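Local atomic coordinates of putative tRNA (Adenine(37)-N6)-methyltransferase (Pseudomonas aeruginosa, PDB entry 7BTU), a protein that probably transfers a methyl group from S-adenosyl-L-methionine to the threonylcarbamoyl-modified adenosine at position 37 of tRNA. Residues Q30-P35 and Q107-L112; A34-G39 and I188-A193. One frame throughout, in Å; residues are numbered along the deposited sequence. Where two conformers were deposited one is given.

Contact 1: residues Q30-P35 and Q107-L112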
# COMPACT_ATOMS: atom_id res chain seq x y z
N GLN B 30 -9.91 12.49 1.54
CA GLN B 30 -9.01 12.60 0.40
C GLN B 30 -7.80 13.44 0.82
O GLN B 30 -7.68 14.63 0.46
CB GLN B 30 -9.70 13.19 -0.81
CG GLN B 30 -10.66 12.26 -1.42
CD GLN B 30 -11.25 12.84 -2.68
OE1 GLN B 30 -12.32 13.47 -2.65
NE2 GLN B 30 -10.54 12.69 -3.78
N PRO B 31 -6.92 12.85 1.64
CA PRO B 31 -5.89 13.65 2.27
C PRO B 31 -4.87 14.21 1.30
O PRO B 31 -4.30 15.27 1.57
CB PRO B 31 -5.26 12.66 3.27
CG PRO B 31 -5.54 11.32 2.69
CD PRO B 31 -6.90 11.44 2.09
N LEU B 32 -4.66 13.59 0.14
CA LEU B 32 -3.68 14.20 -0.74
C LEU B 32 -4.20 15.49 -1.37
O LEU B 32 -3.38 16.28 -1.87
CB LEU B 32 -3.25 13.24 -1.84
CG LEU B 32 -2.55 11.99 -1.28
CD1 LEU B 32 -2.23 11.04 -2.41
CD2 LEU B 32 -1.29 12.37 -0.46
N LEU B 33 -5.49 15.76 -1.28
CA LEU B 33 -6.05 17.06 -1.66
C LEU B 33 -6.04 18.08 -0.54
O LEU B 33 -6.60 19.18 -0.71
CB LEU B 33 -7.48 16.91 -2.16
CG LEU B 33 -7.74 15.99 -3.36
CD1 LEU B 33 -9.25 16.03 -3.77
CD2 LEU B 33 -6.82 16.30 -4.55
N ALA B 34 -5.40 17.77 0.60
CA ALA B 34 -5.17 18.73 1.69
C ALA B 34 -3.67 18.86 1.94
O ALA B 34 -3.14 18.38 2.95
CB ALA B 34 -5.88 18.33 2.99
N PRO B 35 -2.96 19.53 1.03
CA PRO B 35 -1.52 19.65 1.22
C PRO B 35 -1.12 20.45 2.44
O PRO B 35 0.03 20.32 2.88
CB PRO B 35 -1.06 20.34 -0.08
CG PRO B 35 -2.28 21.11 -0.51
CD PRO B 35 -3.43 20.24 -0.17
N GLN B 107 -2.00 1.37 6.06
CA GLN B 107 -1.06 1.80 5.04
C GLN B 107 -1.51 3.18 4.60
O GLN B 107 -2.71 3.46 4.62
CB GLN B 107 -1.03 0.88 3.85
CG GLN B 107 -2.41 0.82 3.19
CD GLN B 107 -2.46 -0.12 2.04
OE1 GLN B 107 -1.91 -1.24 2.08
NE2 GLN B 107 -3.09 0.34 0.96
N SER B 108 -0.56 4.05 4.30
CA SER B 108 -1.01 5.29 3.70
C SER B 108 0.06 5.83 2.75
O SER B 108 1.26 5.60 2.94
CB SER B 108 -1.40 6.29 4.79
OG SER B 108 -0.32 7.03 5.24
N VAL B 109 -0.40 6.53 1.70
CA VAL B 109 0.50 7.18 0.75
C VAL B 109 0.48 8.65 1.09
O VAL B 109 -0.60 9.23 1.32
CB VAL B 109 0.14 6.90 -0.72
CG1 VAL B 109 -1.34 7.11 -1.00
CG2 VAL B 109 0.97 7.81 -1.66
N VAL B 110 1.68 9.25 1.19
CA VAL B 110 1.79 10.63 1.64
C VAL B 110 2.81 11.30 0.75
O VAL B 110 3.74 10.67 0.27
CB VAL B 110 2.17 10.66 3.17
CG1 VAL B 110 3.51 10.05 3.42
CG2 VAL B 110 2.10 12.02 3.76
N ARG B 111 2.65 12.60 0.58
CA ARG B 111 3.62 13.38 -0.17
C ARG B 111 4.86 13.60 0.68
O ARG B 111 4.75 14.00 1.85
CB ARG B 111 3.00 14.73 -0.57
CG ARG B 111 4.01 15.57 -1.37
CD ARG B 111 3.94 15.17 -2.81
NE ARG B 111 4.37 16.26 -3.69
CZ ARG B 111 5.64 16.53 -3.92
NH1 ARG B 111 6.59 15.77 -3.34
NH2 ARG B 111 5.97 17.54 -4.73
N LEU B 112 6.04 13.31 0.10
CA LEU B 112 7.31 13.52 0.78
C LEU B 112 7.80 14.91 0.38
O LEU B 112 8.11 15.15 -0.79
CB LEU B 112 8.34 12.44 0.36
CG LEU B 112 9.73 12.61 0.96
CD1 LEU B 112 9.67 12.53 2.50
CD2 LEU B 112 10.66 11.42 0.45

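Contact 2: residues A34-G39 and I188-A193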
# COMPACT_ATOMS: atom_id res chain seq x y z
N ALA B 34 -5.40 17.77 0.60
CA ALA B 34 -5.17 18.73 1.69
C ALA B 34 -3.67 18.86 1.94
O ALA B 34 -3.14 18.38 2.95
CB ALA B 34 -5.88 18.33 2.99
N PRO B 35 -2.96 19.53 1.03
CA PRO B 35 -1.52 19.65 1.22
C PRO B 35 -1.12 20.45 2.44
O PRO B 35 0.03 20.32 2.88
CB PRO B 35 -1.06 20.34 -0.08
CG PRO B 35 -2.28 21.11 -0.51
CD PRO B 35 -3.43 20.24 -0.17
N ALA B 36 -2.01 21.29 2.98
CA ALA B 36 -1.61 22.02 4.18
C ALA B 36 -1.62 21.15 5.43
O ALA B 36 -1.25 21.64 6.50
CB ALA B 36 -2.53 23.27 4.38
N ALA B 37 -2.09 19.89 5.33
CA ALA B 37 -2.07 18.94 6.44
C ALA B 37 -0.64 18.38 6.51
O ALA B 37 -0.28 17.49 5.76
CB ALA B 37 -3.12 17.83 6.25
N ARG B 38 0.18 18.93 7.39
CA ARG B 38 1.60 18.62 7.42
C ARG B 38 1.99 17.80 8.66
O ARG B 38 1.32 17.81 9.70
CB ARG B 38 2.41 19.90 7.35
CG ARG B 38 2.29 20.57 5.92
CD ARG B 38 3.02 21.89 5.84
NE ARG B 38 4.40 21.67 6.26
CZ ARG B 38 5.20 22.63 6.67
NH1 ARG B 38 4.74 23.87 6.69
NH2 ARG B 38 6.46 22.36 7.04
N GLY B 39 3.09 17.09 8.53
CA GLY B 39 3.58 16.38 9.70
C GLY B 39 5.00 15.92 9.44
O GLY B 39 5.56 16.11 8.35
N ILE B 188 -7.11 24.68 7.89
CA ILE B 188 -8.50 24.73 8.37
C ILE B 188 -9.45 24.67 7.18
O ILE B 188 -10.39 23.87 7.15
CB ILE B 188 -8.74 25.98 9.24
CG1 ILE B 188 -8.01 25.85 10.60
CG2 ILE B 188 -10.29 26.24 9.42
CD1 ILE B 188 -8.04 27.15 11.50
N GLU B 189 -9.18 25.48 6.16
CA GLU B 189 -10.02 25.49 4.98
C GLU B 189 -10.05 24.11 4.31
O GLU B 189 -11.12 23.65 3.88
CB GLU B 189 -9.50 26.56 4.02
CG GLU B 189 -10.10 26.60 2.67
CD GLU B 189 -10.34 28.02 2.20
OE1 GLU B 189 -9.92 28.97 2.92
OE2 GLU B 189 -11.00 28.19 1.15
N GLN B 190 -8.88 23.47 4.16
CA GLN B 190 -8.85 22.20 3.44
C GLN B 190 -9.52 21.10 4.24
O GLN B 190 -10.13 20.21 3.67
CB GLN B 190 -7.41 21.80 3.10
CG GLN B 190 -6.84 22.73 2.01
CD GLN B 190 -5.34 22.72 1.97
OE1 GLN B 190 -4.70 21.74 2.37
NE2 GLN B 190 -4.76 23.81 1.44
N CYS B 191 -9.37 21.12 5.58
CA CYS B 191 -10.02 20.15 6.47
C CYS B 191 -11.54 20.33 6.49
O CYS B 191 -12.31 19.35 6.46
CB CYS B 191 -9.45 20.33 7.90
SG CYS B 191 -10.23 19.38 9.28
N LEU B 192 -11.99 21.58 6.61
CA LEU B 192 -13.41 21.83 6.73
C LEU B 192 -14.13 21.56 5.43
O LEU B 192 -15.27 21.06 5.44
CB LEU B 192 -13.66 23.27 7.20
CG LEU B 192 -13.25 23.46 8.68
CD1 LEU B 192 -13.56 24.85 9.20
CD2 LEU B 192 -13.95 22.42 9.52
N ALA B 193 -13.49 21.85 4.29
CA ALA B 193 -14.18 21.57 3.03
C ALA B 193 -14.58 20.11 2.88
O ALA B 193 -15.53 19.82 2.14
CB ALA B 193 -13.32 21.96 1.83

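Contact 1: residues Q30-P35 and Q107-L112
The flat groups here are the peptide units on either side of Val-110, and Leu-32 meets both with its CD2 methyl. The methyl stands well out of the plane of the unit between Val-109 and Val-110 and approaches at its oxygen end. CD2 of Leu-32 is 3.7 Å from O of Val-109. The same methyl is also tilted out of the plane of the next unit, 4.1 Å from N of Arg-111. It is equally near CA of Val-110. The other branch of Leu-32 turns to a side chain. Its CD1 lies 4.3 Å from CG1 of Val-109, a loose apolar touch. The CG of Leu-32 is anti to its carbonyl carbon (chi1 -62°), which brings the end of the side chain closer to the strand than its start. Leu-32 projects from a short 3-10 turn, held by N of Leu-33 on O of Gln-30 (3.0 Å) and N of Ala-34 on O of Pro-31 (2.9 Å). The turn lies in the loop between strands 15-19 and 38-43. Strand 105-116 belongs to the antiparallel six-stranded barrel of the N-terminal domain, with 61-67 and 119-123 as its neighbours. No hydrogen bond joins the two segments. The guanidinium of Arg-111 takes no part here; its NH1 is hydrogen-bonded to O of Ser-60. Leu-32 also packs on Val-146 of the second subunit, and Val-109 on Ala-143 of that subunit.

Contact 2: residues A34-G39 and I188-A193
Residues Ala-34 to Ala-37 form a type I beta turn, closed by N of Ala-37 on O of Ala-34 at 3.0 Å. The turn faces one side of helix 184-193, and CA atoms come nearest at Ala-34 and Gln-190, 5.4 Å apart. Gln-190 carries the contact. Its OE1 accepts the N-H of Ala-36 at 2.8 Å from the nitrogen. The bond is fairly straight (163° at the hydrogen), and the donor lies in the carbonyl plane, on a lone pair of OE1. The side chain reaches the turn because it is extended beyond CG (chi2 160°). CB of Ala-36 lies over one face of the carboxamide, 3.3 Å from OE1 of Gln-190. The Pro-35 ring lies over the opposite face and crosses the side chain at about a right angle, with CD 3.2 Å from OE1 of Gln-190. Nearer the helix, CB of Ala-34 and CB of Gln-190 touch at 3.8 Å. The contact joins the N-terminal barrel to the C-terminal domain. The turn leads into barrel strand 38-43, and Ala-36 also packs on Pro-183 and Leu-187. From the same helix, Ile-188 and Leu-192 pack on strands 216-222 and 227-234 of the C-terminal sheet.

The touching residues that both contacts take from this part of the chain lie in the loop that leads into strand 38-43. The segments share Ala-34 and Pro-35, and the contact centres are about 10 Å apart. Contact 1 keeps within the N-terminal domain. It is partly buried and has no hydrogen bond; a leucine packs on strand backbone and a valine, and the second subunit reaches it. Contact 2 runs between the two domains. It is the more buried of the two, no other chain touches its segments, and a single side-chain-to-backbone hydrogen bond is its polar link. The loop thus meets a barrel strand in contact 1 and a helix of the C-terminal domain in contact 2.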